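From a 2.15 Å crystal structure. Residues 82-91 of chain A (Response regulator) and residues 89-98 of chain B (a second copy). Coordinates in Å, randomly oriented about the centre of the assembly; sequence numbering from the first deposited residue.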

# COMPACT_ATOMS: atom_id res chain seq x y z
N GLY A 82 -5.28 -11.97 9.90
CA GLY A 82 -6.44 -12.36 9.07
C GLY A 82 -7.51 -11.26 8.98
O GLY A 82 -8.58 -11.45 8.37
N TYR A 83 -7.20 -10.09 9.56
CA TYR A 83 -8.18 -9.05 9.70
C TYR A 83 -8.39 -8.23 8.44
O TYR A 83 -9.55 -7.97 8.08
N ASP A 84 -7.32 -7.80 7.77
CA ASP A 84 -7.45 -7.01 6.54
C ASP A 84 -6.11 -6.78 5.94
O ASP A 84 -5.21 -6.28 6.61
N SER A 85 -5.95 -7.11 4.66
CA SER A 85 -4.60 -7.14 4.13
C SER A 85 -4.04 -5.78 3.75
O SER A 85 -2.80 -5.62 3.61
N GLY A 86 -4.93 -4.80 3.53
CA GLY A 86 -4.44 -3.44 3.32
C GLY A 86 -3.84 -2.96 4.66
O GLY A 86 -2.85 -2.29 4.69
N VAL A 87 -4.49 -3.30 5.76
CA VAL A 87 -4.03 -3.00 7.11
C VAL A 87 -2.70 -3.70 7.43
O VAL A 87 -1.76 -3.09 7.97
N LEU A 88 -2.60 -4.96 7.03
CA LEU A 88 -1.35 -5.72 7.21
C LEU A 88 -0.20 -5.07 6.49
O LEU A 88 0.92 -4.94 7.04
N HIS A 89 -0.44 -4.72 5.22
CA HIS A 89 0.61 -4.03 4.43
C HIS A 89 0.96 -2.62 4.99
O HIS A 89 2.10 -2.21 5.00
N SER A 90 -0.05 -1.89 5.45
CA SER A 90 0.25 -0.62 6.17
C SER A 90 1.18 -0.81 7.40
O SER A 90 2.18 -0.09 7.56
N ALA A 91 0.90 -1.82 8.23
CA ALA A 91 1.73 -2.07 9.44
C ALA A 91 3.15 -2.41 9.03
O ALA A 91 4.11 -1.95 9.65
N HIS B 89 -0.09 7.21 3.66
CA HIS B 89 -1.25 6.40 3.31
C HIS B 89 -1.43 5.21 4.27
O HIS B 89 -2.54 4.83 4.60
N SER B 90 -0.33 4.60 4.72
CA SER B 90 -0.39 3.52 5.72
C SER B 90 -1.03 3.94 7.06
O SER B 90 -1.89 3.23 7.60
N ALA B 91 -0.60 5.08 7.57
CA ALA B 91 -1.12 5.65 8.82
C ALA B 91 -2.57 5.99 8.64
O ALA B 91 -3.41 5.73 9.54
N GLU B 92 -2.91 6.58 7.50
CA GLU B 92 -4.30 6.89 7.28
C GLU B 92 -5.14 5.59 7.26
O GLU B 92 -6.22 5.51 7.88
N THR B 93 -4.65 4.58 6.54
CA THR B 93 -5.39 3.30 6.45
C THR B 93 -5.53 2.66 7.82
O THR B 93 -6.61 2.13 8.19
N LEU B 94 -4.43 2.64 8.57
CA LEU B 94 -4.48 2.09 9.94
C LEU B 94 -5.52 2.84 10.75
O LEU B 94 -6.38 2.24 11.38
N ALA B 95 -5.46 4.18 10.74
CA ALA B 95 -6.34 5.00 11.58
C ALA B 95 -7.81 4.87 11.21
O ALA B 95 -8.70 4.75 12.11
N LEU B 96 -8.11 4.93 9.91
CA LEU B 96 -9.49 4.67 9.46
C LEU B 96 -9.96 3.27 9.86
O LEU B 96 -11.11 3.07 10.26
N SER B 97 -9.09 2.29 9.71
CA SER B 97 -9.48 0.97 10.12
C SER B 97 -9.82 0.82 11.61
O SER B 97 -10.63 -0.03 12.00
N CYS B 98 -9.18 1.62 12.45
CA CYS B 98 -9.42 1.53 13.88
C CYS B 98 -10.61 2.37 14.26
O CYS B 98 -10.86 2.59 15.44

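Two helices from separate copies of a response regulator meet here through small side chains packed by van der Waals contact, with no hydrogen bond passing from one stretch to the other. The example illustrates a general principle: helices can approach closely where the residues between them are short, and hydroxyl-bearing residues can sit in such a seam, some of them, like Ser A90 and Thr B93 here, bonding back to their own helix.

The helix axes come within 8.6 Å and run at 133° to one another, closer to antiparallel than to parallel. The tightest point is the meeting of the two copies of one serine, Ser A90 and Ser B90, whose CA atoms lie 4.2 Å apart. Both point toward the opposing stretch, so that CB of Ser A90 sits 3.6 Å from CB of Ser B90; both adopt the m rotamer, and OG of Ser B90 rests 3.4 Å from CA of Ser A90. With only one carbon between backbone and hydroxyl, neither holds the helices apart. The hydroxyl of Ser A90 turns back along its own helix, OG donating to Gly A86 O at 2.8 Å, while that of Ser B90 is bonded elsewhere in the structure.

Thr B93 repeats the pattern. It too points toward chain A in the m rotamer, and its OG1 donates to His B89 O at 2.8 Å. Its methyl is left to pack: CG2 lies 4.3 Å from CG2 of Val A87 and 4.2 Å from Gly A86 O, and its CB is 3.5 Å from OG of Ser A90. Gly A86, with no side chain, leaves this approach to its backbone.

Val A87 (t) leaves its backbone sideways, yet both methyls find partners. CG1 makes a loose apolar contact with CD1 of Leu B94, at 4.4 Å, where the leucine is t at chi1 and p at chi2; CG2 comes 3.5 Å from OG of Ser B97. That serine, t and directed toward chain A, is also met by Tyr A83, whose t side chain brings CE2 to 3.6 Å from the same OG. The hydroxyl lies at the ring edge, near the ring plane.

Just before the chain A helix, Asp A84 contributes to order rather than to contact. Its OD1 caps the first turn, accepting from Val A87 N at 2.9 Å and, in a weak bond, from Gly A86 N at 2.6 Å. On the other helix, Ala B91 and Glu B92 point away, leaving Ser B90, Thr B93, Leu B94 and Ser B97 to form its contacting surface.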

# COMPACT_ATOMS: atom_id res chain seq x y z
CB TYR A 83 -7.79 -8.13 10.85
CG TYR A 83 -8.80 -7.05 11.11
CD1 TYR A 83 -9.95 -7.33 11.83
CD2 TYR A 83 -8.59 -5.75 10.66
CE1 TYR A 83 -10.89 -6.36 12.10
CE2 TYR A 83 -9.52 -4.76 10.92
CZ TYR A 83 -10.68 -5.09 11.65
OH TYR A 83 -11.64 -4.15 11.94
CB ASP A 84 -8.07 -5.63 6.80
CG ASP A 84 -8.09 -4.76 5.54
OD1 ASP A 84 -7.04 -4.41 5.00
OD2 ASP A 84 -9.18 -4.42 5.07
CB SER A 85 -4.47 -8.13 2.96
OG SER A 85 -5.37 -7.75 1.95
CB VAL A 87 -5.15 -3.37 8.15
CG1 VAL A 87 -4.62 -3.30 9.59
CG2 VAL A 87 -6.37 -2.40 7.98
CB LEU A 88 -1.52 -7.17 6.69
CG LEU A 88 -0.30 -8.11 6.88
CD1 LEU A 88 0.20 -8.08 8.31
CD2 LEU A 88 -0.66 -9.59 6.52
CB HIS A 89 0.19 -3.94 2.95
CG HIS A 89 1.17 -3.19 2.08
ND1 HIS A 89 2.42 -3.67 1.77
CD2 HIS A 89 1.04 -2.01 1.41
CE1 HIS A 89 3.04 -2.81 0.96
NE2 HIS A 89 2.21 -1.80 0.72
CB SER A 90 -1.05 0.03 6.58
OG SER A 90 -1.84 0.17 5.41
CB ALA A 91 1.10 -3.17 10.31
CB HIS B 89 -1.15 5.94 1.84
CG HIS B 89 -2.20 4.95 1.46
ND1 HIS B 89 -2.00 3.59 1.55
CD2 HIS B 89 -3.46 5.13 1.01
CE1 HIS B 89 -3.11 2.96 1.17
NE2 HIS B 89 -4.01 3.88 0.85
CB SER B 90 1.00 2.95 5.96
OG SER B 90 1.42 2.30 4.77
CB ALA B 91 -0.34 6.94 9.18
CB GLU B 92 -4.47 7.64 5.95
CG GLU B 92 -5.88 7.93 5.56
CD GLU B 92 -5.94 8.62 4.16
OE1 GLU B 92 -4.95 8.53 3.40
OE2 GLU B 92 -6.94 9.29 3.87
CB THR B 93 -4.64 2.32 5.52
OG1 THR B 93 -4.53 2.92 4.21
CG2 THR B 93 -5.39 0.94 5.43
CB LEU B 94 -3.12 2.19 10.58
CG LEU B 94 -2.91 1.61 11.98
CD1 LEU B 94 -3.32 0.09 12.10
CD2 LEU B 94 -1.48 1.81 12.49
CB ALA B 95 -5.92 6.50 11.54
CB LEU B 96 -9.57 4.77 7.95
CG LEU B 96 -9.33 6.17 7.39
CD1 LEU B 96 -9.16 6.10 5.82
CD2 LEU B 96 -10.53 6.98 7.82
CB SER B 97 -8.37 0.01 9.83
OG SER B 97 -8.88 -1.25 10.16
CB CYS B 98 -8.22 2.03 14.66
SG CYS B 98 -6.80 1.06 14.38